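Local coordinates for conserved hypothetical protein (Bacteroides thetaiotaomicron, PDB 2HQY) that binds coenzyme A in the pocket of an acetyltransferase-like fold and is probably an acyl- or aminoacyltransferase, its own substrate being unknown, at residues 170-175 with 235-240; 196-201 with 218-223; 156-161 with 208-213. All blocks are in the same frame, centred on the assembly; numbering follows the deposited sequence.

Contact 1 (170-175 with 235-240); sequences DLEAEW and VEKADT. With COA (coenzyme A), chain C.
W175 of helix 165-179 and K237 of strand 230-238 meet in the coenzyme A pocket of an acetyltransferase-like fold, where a helix packs against the sheet, with W175 from the helix and A238 from the strand lining the ligand site. The lysine crosses the indole at about a right angle and covers one face of it. Its NZ stands 3.2 Å from the centroid of the six-membered ring of W175 and only 12° off the ring normal, a cation-pi contact. Nearer the backbone, CD of K237 lies over the five-membered ring of W175, 3.9 Å from the centroid, as a CH-pi partner; the bend at chi2 (-70°) brings CD there. The ammonium is also salt-bridged to E190, another residue of the CoA site. E172 lies across the lysine chain, with its OE1 3.3 Å from CE of K237. That buried oxygen has no polar partner in the model, and at 4.2 Å from NZ of K237 it is beyond a salt bridge, though the opposite charge probably steadies it. One turn before W175 on the helix, L171 in the modelled conformer rests CD2 against O of K237. At the edge of the indole, near its plane, lie polar atoms: A238 O is 3.6 Å from CD1 of W175, and NE1 of W175 donates to O8A of the coenzyme A 3'-phosphate at 2.8 Å, with an N-H...O angle of 177°.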
loop_
_atom_site.group_PDB
_atom_site.type_symbol
_atom_site.label_atom_id
_atom_site.label_comp_id
_atom_site.label_asym_id
_atom_site.label_seq_id
_atom_site.Cartn_x
_atom_site.Cartn_y
_atom_site.Cartn_z
ATOM N N ASP A 170 20.867 -2.430 3.826
ATOM C CA ASP A 170 22.038 -1.600 3.440
ATOM C C ASP A 170 22.485 -1.950 2.022
ATOM O O ASP A 170 22.723 -1.031 1.226
ATOM C CB ASP A 170 23.191 -1.780 4.446
ATOM C CG ASP A 170 22.911 -1.116 5.804
ATOM O OD1 ASP A 170 21.937 -0.360 5.949
ATOM O OD2 ASP A 170 23.690 -1.355 6.741
ATOM N N LEU A 171 22.544 -3.255 1.687
ATOM C CA LEU A 171 22.924 -3.676 0.335
ATOM C C LEU A 171 21.887 -3.183 -0.673
ATOM O O LEU A 171 22.242 -2.675 -1.756
ATOM C CB LEU A 171 23.085 -5.192 0.241
ATOM C CG LEU A 171 23.580 -5.662 -1.129
ATOM C CD1 LEU A 171 24.979 -5.134 -1.371
ATOM C CD2 LEU A 171 23.526 -7.173 -1.213
ATOM N N GLU A 172 20.612 -3.337 -0.326
ATOM C CA GLU A 172 19.548 -2.852 -1.215
ATOM C C GLU A 172 19.700 -1.328 -1.487
ATOM O O GLU A 172 19.497 -0.870 -2.637
ATOM C CB GLU A 172 18.141 -3.199 -0.674
ATOM C CG GLU A 172 16.985 -2.423 -1.392
ATOM C CD GLU A 172 16.685 -2.874 -2.824
ATOM O OE1 GLU A 172 17.434 -3.696 -3.399
ATOM O OE2 GLU A 172 15.668 -2.397 -3.398
ATOM N N ALA A 173 20.006 -0.556 -0.445
ATOM C CA ALA A 173 20.152 0.910 -0.588
ATOM C C ALA A 173 21.325 1.225 -1.528
ATOM O O ALA A 173 21.236 2.120 -2.360
ATOM C CB ALA A 173 20.354 1.565 0.781
ATOM N N GLU A 174 22.398 0.447 -1.435
ATOM C CA GLU A 174 23.538 0.652 -2.323
ATOM C C GLU A 174 23.173 0.282 -3.745
ATOM O O GLU A 174 23.507 1.006 -4.679
ATOM C CB GLU A 174 24.740 -0.182 -1.885
ATOM C CG GLU A 174 25.329 0.302 -0.558
ATOM C CD GLU A 174 26.734 -0.249 -0.301
ATOM O OE1 GLU A 174 27.431 -0.653 -1.280
ATOM O OE2 GLU A 174 27.142 -0.272 0.887
ATOM N N TRP A 175 22.486 -0.847 -3.896
ATOM C CA TRP A 175 22.084 -1.343 -5.218
ATOM C C TRP A 175 21.140 -0.348 -5.892
ATOM O O TRP A 175 21.239 -0.084 -7.100
ATOM C CB TRP A 175 21.398 -2.716 -5.050
ATOM C CG TRP A 175 21.172 -3.432 -6.337
ATOM C CD1 TRP A 175 21.983 -4.372 -6.918
ATOM C CD2 TRP A 175 20.049 -3.272 -7.207
ATOM N NE1 TRP A 175 21.429 -4.803 -8.111
ATOM C CE2 TRP A 175 20.246 -4.142 -8.310
ATOM C CE3 TRP A 175 18.897 -2.470 -7.168
ATOM C CZ2 TRP A 175 19.323 -4.246 -9.366
ATOM C CZ3 TRP A 175 17.978 -2.557 -8.226
ATOM C CH2 TRP A 175 18.205 -3.451 -9.314
ATOM N N VAL A 235 13.544 -12.619 -4.251
ATOM C CA VAL A 235 14.527 -11.539 -4.375
ATOM C C VAL A 235 15.897 -12.186 -4.408
ATOM O O VAL A 235 16.151 -13.143 -3.661
ATOM C CB VAL A 235 14.438 -10.547 -3.125
ATOM C CG1 VAL A 235 15.646 -9.644 -2.991
ATOM C CG2 VAL A 235 13.135 -9.652 -3.194
ATOM N N GLU A 236 16.759 -11.662 -5.276
ATOM C CA GLU A 236 18.180 -11.960 -5.233
ATOM C C GLU A 236 18.949 -10.710 -5.649
ATOM O O GLU A 236 18.732 -10.183 -6.750
ATOM C CB GLU A 236 18.471 -13.139 -6.178
ATOM C CG GLU A 236 19.803 -13.817 -5.979
ATOM C CD GLU A 236 19.981 -14.964 -6.972
ATOM O OE1 GLU A 236 19.917 -16.138 -6.542
ATOM O OE2 GLU A 236 20.123 -14.681 -8.189
ATOM N N LYS A 237 19.818 -10.200 -4.771
ATOM C CA LYS A 237 20.582 -8.975 -5.031
ATOM C C LYS A 237 22.028 -9.222 -4.713
ATOM O O LYS A 237 22.341 -9.882 -3.722
ATOM C CB LYS A 237 20.137 -7.800 -4.146
ATOM C CG LYS A 237 18.727 -7.314 -4.345
ATOM C CD LYS A 237 18.590 -6.623 -5.667
ATOM C CE LYS A 237 17.212 -6.032 -5.774
ATOM N NZ LYS A 237 17.059 -5.501 -7.134
ATOM N N ALA A 238 22.917 -8.674 -5.542
ATOM C CA ALA A 238 24.341 -8.802 -5.301
ATOM C C ALA A 238 25.074 -7.516 -5.669
ATOM O O ALA A 238 24.608 -6.735 -6.525
ATOM C CB ALA A 238 24.917 -10.025 -6.045
ATOM N N ASP A 239 26.168 -7.269 -4.945
ATOM C CA ASP A 239 27.125 -6.208 -5.272
ATOM C C ASP A 239 27.758 -6.623 -6.607
ATOM O O ASP A 239 28.341 -7.708 -6.736
ATOM C CB ASP A 239 28.171 -6.100 -4.146
ATOM C CG ASP A 239 29.219 -5.026 -4.388
ATOM O OD1 ASP A 239 29.396 -4.544 -5.527
ATOM O OD2 ASP A 239 29.915 -4.688 -3.407
ATOM N N THR A 240 27.625 -5.761 -7.608
ATOM C CA THR A 240 27.996 -6.146 -8.977
ATOM C C THR A 240 29.510 -6.250 -9.205
ATOM O O THR A 240 29.971 -6.971 -10.113
ATOM C CB THR A 240 27.290 -5.242 -10.029
ATOM O OG1 THR A 240 27.360 -5.857 -11.323
ATOM C CG2 THR A 240 27.856 -3.818 -10.041
HETATM N N1A COA C . 13.324 -6.063 -10.877
HETATM C C2A COA C . 14.457 -6.507 -10.298
HETATM N N3A COA C . 15.652 -6.329 -10.879
HETATM C C4A COA C . 15.744 -5.685 -12.078
HETATM C C5A COA C . 14.592 -5.213 -12.699
HETATM C C6A COA C . 13.356 -5.412 -12.067
HETATM N N6A COA C . 12.188 -4.978 -12.605
HETATM N N7A COA C . 14.993 -4.626 -13.857
HETATM C C8A COA C . 16.343 -4.725 -13.944
HETATM N N9A COA C . 16.791 -5.393 -12.871
HETATM C C1B COA C . 18.210 -5.677 -12.514
HETATM C C2B COA C . 19.041 -6.695 -13.287
HETATM O O2B COA C . 18.912 -7.995 -12.717
HETATM C C3B COA C . 20.438 -6.157 -13.018
HETATM O O3B COA C . 20.911 -6.568 -11.731
HETATM P P3B COA C . 22.491 -6.657 -11.416
HETATM O O7A COA C . 22.892 -7.951 -12.121
HETATM O O8A COA C . 22.589 -6.647 -9.896
HETATM O O9A COA C . 23.137 -5.444 -12.048
HETATM C C4B COA C . 20.286 -4.645 -12.972
HETATM O O4B COA C . 18.922 -4.423 -12.601
HETATM C C5B COA C . 20.616 -3.981 -14.315
HETATM O O5B COA C . 20.467 -4.952 -15.363
HETATM P P1A COA C . 19.820 -4.688 -16.830
HETATM O O1A COA C . 19.392 -6.031 -17.383
HETATM O O2A COA C . 18.808 -3.551 -16.788
HETATM O O3A COA C . 21.141 -4.226 -17.641
HETATM O O4A COA C . 23.138 -2.732 -18.077
HETATM O O5A COA C . 21.110 -1.839 -16.679
#

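Contact 2 (196-201 with 218-223); sequences YALHNF and VAFTFG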
loop_
_atom_site.group_PDB
_atom_site.type_symbol
_atom_site.label_atom_id
_atom_site.label_comp_id
_atom_site.label_asym_id
_atom_site.label_seq_id
_atom_site.Cartn_x
_atom_site.Cartn_y
_atom_site.Cartn_z
ATOM N N TYR A 196 9.271 -3.972 2.487
ATOM C CA TYR A 196 8.154 -4.509 3.297
ATOM C C TYR A 196 8.475 -5.940 3.737
ATOM O O TYR A 196 8.283 -6.301 4.896
ATOM C CB TYR A 196 6.849 -4.474 2.494
ATOM C CG TYR A 196 5.672 -5.087 3.221
ATOM C CD1 TYR A 196 4.735 -4.290 3.884
ATOM C CD2 TYR A 196 5.500 -6.470 3.232
ATOM C CE1 TYR A 196 3.646 -4.873 4.531
ATOM C CE2 TYR A 196 4.424 -7.071 3.882
ATOM C CZ TYR A 196 3.497 -6.279 4.504
ATOM O OH TYR A 196 2.437 -6.879 5.167
ATOM N N ALA A 197 8.945 -6.761 2.802
ATOM C CA ALA A 197 9.299 -8.155 3.124
ATOM C C ALA A 197 10.358 -8.270 4.199
ATOM O O ALA A 197 10.233 -9.093 5.133
ATOM C CB ALA A 197 9.769 -8.884 1.870
ATOM N N LEU A 198 11.420 -7.474 4.073
ATOM C CA LEU A 198 12.498 -7.473 5.099
ATOM C C LEU A 198 11.995 -6.980 6.460
ATOM O O LEU A 198 12.289 -7.580 7.512
ATOM C CB LEU A 198 13.706 -6.631 4.618
ATOM C CG LEU A 198 14.551 -7.322 3.495
ATOM C CD1 LEU A 198 15.659 -6.365 3.021
ATOM C CD2 LEU A 198 15.176 -8.683 3.923
ATOM N N HIS A 199 11.234 -5.883 6.457
ATOM C CA HIS A 199 10.692 -5.365 7.709
ATOM C C HIS A 199 9.732 -6.366 8.409
ATOM O O HIS A 199 9.582 -6.344 9.636
ATOM C CB HIS A 199 9.866 -4.108 7.452
ATOM C CG HIS A 199 10.639 -2.863 7.109
ATOM N ND1 HIS A 199 10.116 -1.761 6.453
ATOM C CD2 HIS A 199 11.963 -2.616 7.254
ATOM C CE1 HIS A 199 11.077 -0.870 6.263
ATOM N NE2 HIS A 199 12.206 -1.368 6.737
ATOM N N ASN A 200 9.040 -7.178 7.626
ATOM C CA ASN A 200 8.066 -8.130 8.162
ATOM C C ASN A 200 8.474 -9.597 7.936
ATOM O O ASN A 200 7.635 -10.484 7.831
ATOM C CB ASN A 200 6.717 -7.820 7.525
ATOM C CG ASN A 200 6.241 -6.421 7.895
ATOM O OD1 ASN A 200 5.867 -6.172 9.060
ATOM N ND2 ASN A 200 6.285 -5.499 6.935
ATOM N N PHE A 201 9.770 -9.842 7.926
ATOM C CA PHE A 201 10.328 -11.099 7.434
ATOM C C PHE A 201 9.760 -12.341 8.146
ATOM O O PHE A 201 9.312 -13.290 7.498
ATOM C CB PHE A 201 11.855 -11.054 7.638
ATOM C CG PHE A 201 12.611 -12.017 6.778
ATOM C CD1 PHE A 201 12.875 -11.710 5.430
ATOM C CD2 PHE A 201 13.110 -13.212 7.314
ATOM C CE1 PHE A 201 13.648 -12.570 4.606
ATOM C CE2 PHE A 201 13.877 -14.107 6.497
ATOM C CZ PHE A 201 14.143 -13.790 5.138
ATOM N N VAL A 218 27.814 -9.060 0.414
ATOM C CA VAL A 218 27.893 -8.884 -1.034
ATOM C C VAL A 218 26.689 -9.450 -1.806
ATOM O O VAL A 218 26.593 -9.268 -3.008
ATOM C CB VAL A 218 29.209 -9.476 -1.652
ATOM C CG1 VAL A 218 30.443 -8.753 -1.109
ATOM C CG2 VAL A 218 29.284 -11.013 -1.490
ATOM N N ALA A 219 25.796 -10.167 -1.128
ATOM C CA ALA A 219 24.567 -10.658 -1.776
ATOM C C ALA A 219 23.567 -11.066 -0.711
ATOM O O ALA A 219 23.976 -11.409 0.400
ATOM C CB ALA A 219 24.863 -11.856 -2.683
ATOM N N PHE A 220 22.272 -11.009 -1.042
ATOM C CA PHE A 220 21.255 -11.682 -0.212
ATOM C C PHE A 220 20.113 -12.170 -1.096
ATOM O O PHE A 220 19.961 -11.724 -2.258
ATOM C CB PHE A 220 20.755 -10.779 0.935
ATOM C CG PHE A 220 19.868 -9.649 0.474
ATOM C CD1 PHE A 220 18.477 -9.826 0.404
ATOM C CD2 PHE A 220 20.432 -8.414 0.109
ATOM C CE1 PHE A 220 17.636 -8.790 -0.050
ATOM C CE2 PHE A 220 19.597 -7.363 -0.325
ATOM C CZ PHE A 220 18.191 -7.572 -0.412
ATOM N N THR A 221 19.313 -13.073 -0.551
ATOM C CA THR A 221 18.196 -13.679 -1.293
ATOM C C THR A 221 17.186 -14.133 -0.285
ATOM O O THR A 221 17.569 -14.455 0.849
ATOM C CB THR A 221 18.699 -14.872 -2.188
ATOM O OG1 THR A 221 17.644 -15.336 -3.031
ATOM C CG2 THR A 221 19.251 -16.038 -1.360
ATOM N N PHE A 222 15.904 -14.149 -0.664
ATOM C CA PHE A 222 14.887 -14.709 0.206
ATOM C C PHE A 222 13.699 -15.216 -0.607
ATOM O O PHE A 222 13.544 -14.888 -1.822
ATOM C CB PHE A 222 14.460 -13.720 1.317
ATOM C CG PHE A 222 13.841 -12.430 0.838
ATOM C CD1 PHE A 222 12.533 -12.416 0.305
ATOM C CD2 PHE A 222 14.499 -11.218 1.059
ATOM C CE1 PHE A 222 11.926 -11.196 -0.062
ATOM C CE2 PHE A 222 13.912 -10.001 0.686
ATOM C CZ PHE A 222 12.615 -9.990 0.143
ATOM N N GLY A 223 12.892 -16.045 0.047
ATOM C CA GLY A 223 11.702 -16.605 -0.565
ATOM C C GLY A 223 10.947 -17.429 0.439
ATOM O O GLY A 223 11.274 -17.447 1.628
#
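F222 pushes its ring from strand 216-227 into the hollow formed by A197, L198 and F201 where helix 185-199 ends. The tip of the ring meets the smallest bump: CZ of F222 is 3.5 Å from CB of A197. On one flank, CE2 of F222 lies 3.7 Å from CD2 of L198, the two side chains crossing obliquely. F201 closes the hollow nearer the strand, with CE1 3.6 Å from CB of F222. Its edge points toward the face of F222 in an offset edge-to-face pair, the planes at 88° and the centroids of the F201 and F222 rings 5.7 Å apart. The other branch of L198 approaches F220, CD1 of L198 lying 4.4 Å from CE1 of F220. An alanine in place of F222 would probably open a gap between helix and sheet, leaving A197 CB and L198 CD2 without the ring they pack on and F201 without a face for its edge. Away from the strand, H199 stacks its ring on W57 of the second subunit. The whole is a helix-on-sheet layer, helix 185-199 covering strand 216-227 in an acetyltransferase-like fold.

Contact 3 (156-161 with 208-213); sequences EYTPIT and GGILHV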
loop_
_atom_site.group_PDB
_atom_site.type_symbol
_atom_site.label_atom_id
_atom_site.label_comp_id
_atom_site.label_asym_id
_atom_site.label_seq_id
_atom_site.Cartn_x
_atom_site.Cartn_y
_atom_site.Cartn_z
ATOM N N GLU A 156 31.627 -16.358 3.501
ATOM C CA GLU A 156 30.733 -16.847 4.539
ATOM C C GLU A 156 29.292 -16.667 4.094
ATOM O O GLU A 156 28.872 -15.538 3.790
ATOM C CB GLU A 156 30.958 -16.116 5.873
ATOM C CG GLU A 156 32.327 -16.428 6.567
ATOM C CD GLU A 156 32.578 -15.599 7.837
ATOM O OE1 GLU A 156 31.789 -14.700 8.167
ATOM O OE2 GLU A 156 33.577 -15.835 8.515
ATOM N N TYR A 157 28.562 -17.771 4.019
ATOM C CA TYR A 157 27.122 -17.733 3.806
ATOM C C TYR A 157 26.408 -17.865 5.153
ATOM O O TYR A 157 26.737 -18.747 5.977
ATOM C CB TYR A 157 26.694 -18.875 2.894
ATOM C CG TYR A 157 25.195 -19.013 2.738
ATOM C CD1 TYR A 157 24.505 -18.304 1.741
ATOM C CD2 TYR A 157 24.457 -19.862 3.563
ATOM C CE1 TYR A 157 23.130 -18.424 1.590
ATOM C CE2 TYR A 157 23.065 -19.972 3.422
ATOM C CZ TYR A 157 22.413 -19.242 2.437
ATOM O OH TYR A 157 21.047 -19.387 2.298
ATOM N N THR A 158 25.439 -16.994 5.382
ATOM C CA THR A 158 24.631 -17.031 6.591
ATOM C C THR A 158 23.145 -16.962 6.239
ATOM O O THR A 158 22.778 -16.271 5.259
ATOM C CB THR A 158 24.948 -15.843 7.531
ATOM O OG1 THR A 158 24.979 -14.625 6.773
ATOM C CG2 THR A 158 26.279 -16.039 8.267
ATOM N N PRO A 159 22.283 -17.631 7.044
ATOM C CA PRO A 159 20.853 -17.425 6.897
ATOM C C PRO A 159 20.501 -15.985 7.276
ATOM O O PRO A 159 21.241 -15.334 8.038
ATOM C CB PRO A 159 20.236 -18.399 7.916
ATOM C CG PRO A 159 21.334 -19.382 8.224
ATOM C CD PRO A 159 22.590 -18.614 8.116
ATOM N N ILE A 160 19.408 -15.481 6.736
ATOM C CA ILE A 160 18.895 -14.198 7.198
ATOM C C ILE A 160 18.278 -14.398 8.589
ATOM O O ILE A 160 17.410 -15.254 8.781
ATOM C CB ILE A 160 17.866 -13.551 6.228
ATOM C CG1 ILE A 160 18.555 -13.141 4.904
ATOM C CG2 ILE A 160 17.246 -12.315 6.885
ATOM C CD1 ILE A 160 17.601 -12.605 3.826
ATOM N N THR A 161 18.806 -13.658 9.565
ATOM C CA THR A 161 18.289 -13.668 10.930
ATOM C C THR A 161 17.882 -12.232 11.230
ATOM O O THR A 161 18.267 -11.291 10.478
ATOM C CB THR A 161 19.381 -14.075 11.949
ATOM O OG1 THR A 161 20.520 -13.240 11.733
ATOM C CG2 THR A 161 19.766 -15.539 11.774
ATOM N N GLY A 208 15.856 -16.891 4.168
ATOM C CA GLY A 208 16.774 -16.266 3.227
ATOM C C GLY A 208 18.202 -16.560 3.532
ATOM O O GLY A 208 18.515 -17.225 4.523
ATOM N N GLY A 209 19.079 -16.003 2.709
ATOM C CA GLY A 209 20.536 -16.224 2.909
ATOM C C GLY A 209 21.294 -14.961 2.529
ATOM O O GLY A 209 20.768 -14.078 1.793
ATOM N N ILE A 210 22.517 -14.869 3.039
ATOM C CA ILE A 210 23.402 -13.731 2.842
ATOM C C ILE A 210 24.811 -14.272 2.566
ATOM O O ILE A 210 25.242 -15.243 3.186
ATOM C CB ILE A 210 23.449 -12.853 4.128
ATOM C CG1 ILE A 210 22.078 -12.234 4.411
ATOM C CG2 ILE A 210 24.461 -11.747 3.974
ATOM C CD1 ILE A 210 21.966 -11.676 5.875
ATOM N N LEU A 211 25.486 -13.661 1.602
ATOM C CA LEU A 211 26.866 -13.960 1.292
ATOM C C LEU A 211 27.735 -12.784 1.763
ATOM O O LEU A 211 27.415 -11.608 1.494
ATOM C CB LEU A 211 26.973 -14.163 -0.228
ATOM C CG LEU A 211 28.058 -15.078 -0.760
ATOM C CD1 LEU A 211 27.869 -16.500 -0.194
ATOM C CD2 LEU A 211 28.060 -15.020 -2.296
ATOM N N HIS A 212 28.817 -13.102 2.481
ATOM C CA HIS A 212 29.804 -12.118 2.883
ATOM C C HIS A 212 31.168 -12.478 2.274
ATOM O O HIS A 212 31.547 -13.666 2.221
ATOM C CB HIS A 212 29.946 -12.108 4.387
ATOM C CG HIS A 212 28.659 -11.923 5.118
ATOM N ND1 HIS A 212 27.841 -12.979 5.483
ATOM C CD2 HIS A 212 28.068 -10.801 5.587
ATOM C CE1 HIS A 212 26.796 -12.500 6.138
ATOM N NE2 HIS A 212 26.914 -11.182 6.219
ATOM N N VAL A 213 31.867 -11.458 1.785
ATOM C CA VAL A 213 33.247 -11.606 1.295
ATOM C C VAL A 213 34.084 -10.490 1.916
ATOM O O VAL A 213 33.644 -9.338 1.986
ATOM C CB VAL A 213 33.315 -11.540 -0.260
ATOM C CG1 VAL A 213 34.768 -11.456 -0.737
ATOM C CG2 VAL A 213 32.647 -12.753 -0.888
HETATM O O HOH W 1 19.523 -19.807 4.526
HETATM O O HOH W 2 16.196 -17.145 7.035
#
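The imidazole of H212 and the phenol of Y157 each lie against the partner strand, on different faces of the sheet. At the imidazole edge, in the ring plane, is E156 O, joined in the modelled conformer of T158 by OG1. ND1 of H212 donates to E156 O at 3.2 Å, coming from 45° above the carbonyl plane, while the backbone N of H212 reaches the same oxygen at 2.8 Å; two N-H groups of one residue thus grip it. The other ring nitrogen, NE2, is hydrogen-bonded to E167. The Y157 ring has CD1 of L211 near its plane at the edge. With CG anti to the backbone N (chi1 173°), CG of Y157 comes 3.8 Å from O of I210. Its OH ends 3.3 Å from CA of G209, a place where any side chain on that glycine would clash. A water joins the same hydroxyl to the neighbouring glycine, 2.7 Å from Y157 OH and donating to G208 O at 2.8 Å. The backbones form an antiparallel ladder, E156 with H212 and T158 with I210 being hydrogen-bonded pairs. Past its end, I160 N still donates to G208 O, and CG1 of I160 packs on CG1 of I210 at 3.7 Å. Strand 207-213 lies between strands 156-159 and 216-227; helix 165-179 covers the face with I160 and I210, and helix 245-256 packs on Y157 from the other.

The three contacts step across neighbouring strands, 156-159, 207-213, 216-227 and 230-238, each antiparallel to the next. Contacts 2 and 3 share the seam where V218 N meets L211 O at 2.8 Å and G209 N meets T221 O at 2.9 Å. Contacts 1 and 2 are joined by the next seam, D239 N to V218 O at 2.8 Å, and T221 OG1 also lies 2.7 Å from V235 O. Contacts 1 and 3 do not touch, their nearest atoms being about 6 Å apart. Only contact 1 bonds coenzyme A; from the ligand, the side chain of F220 in contact 2 is about 10 Å and that of L211 in contact 3 about 13 Å.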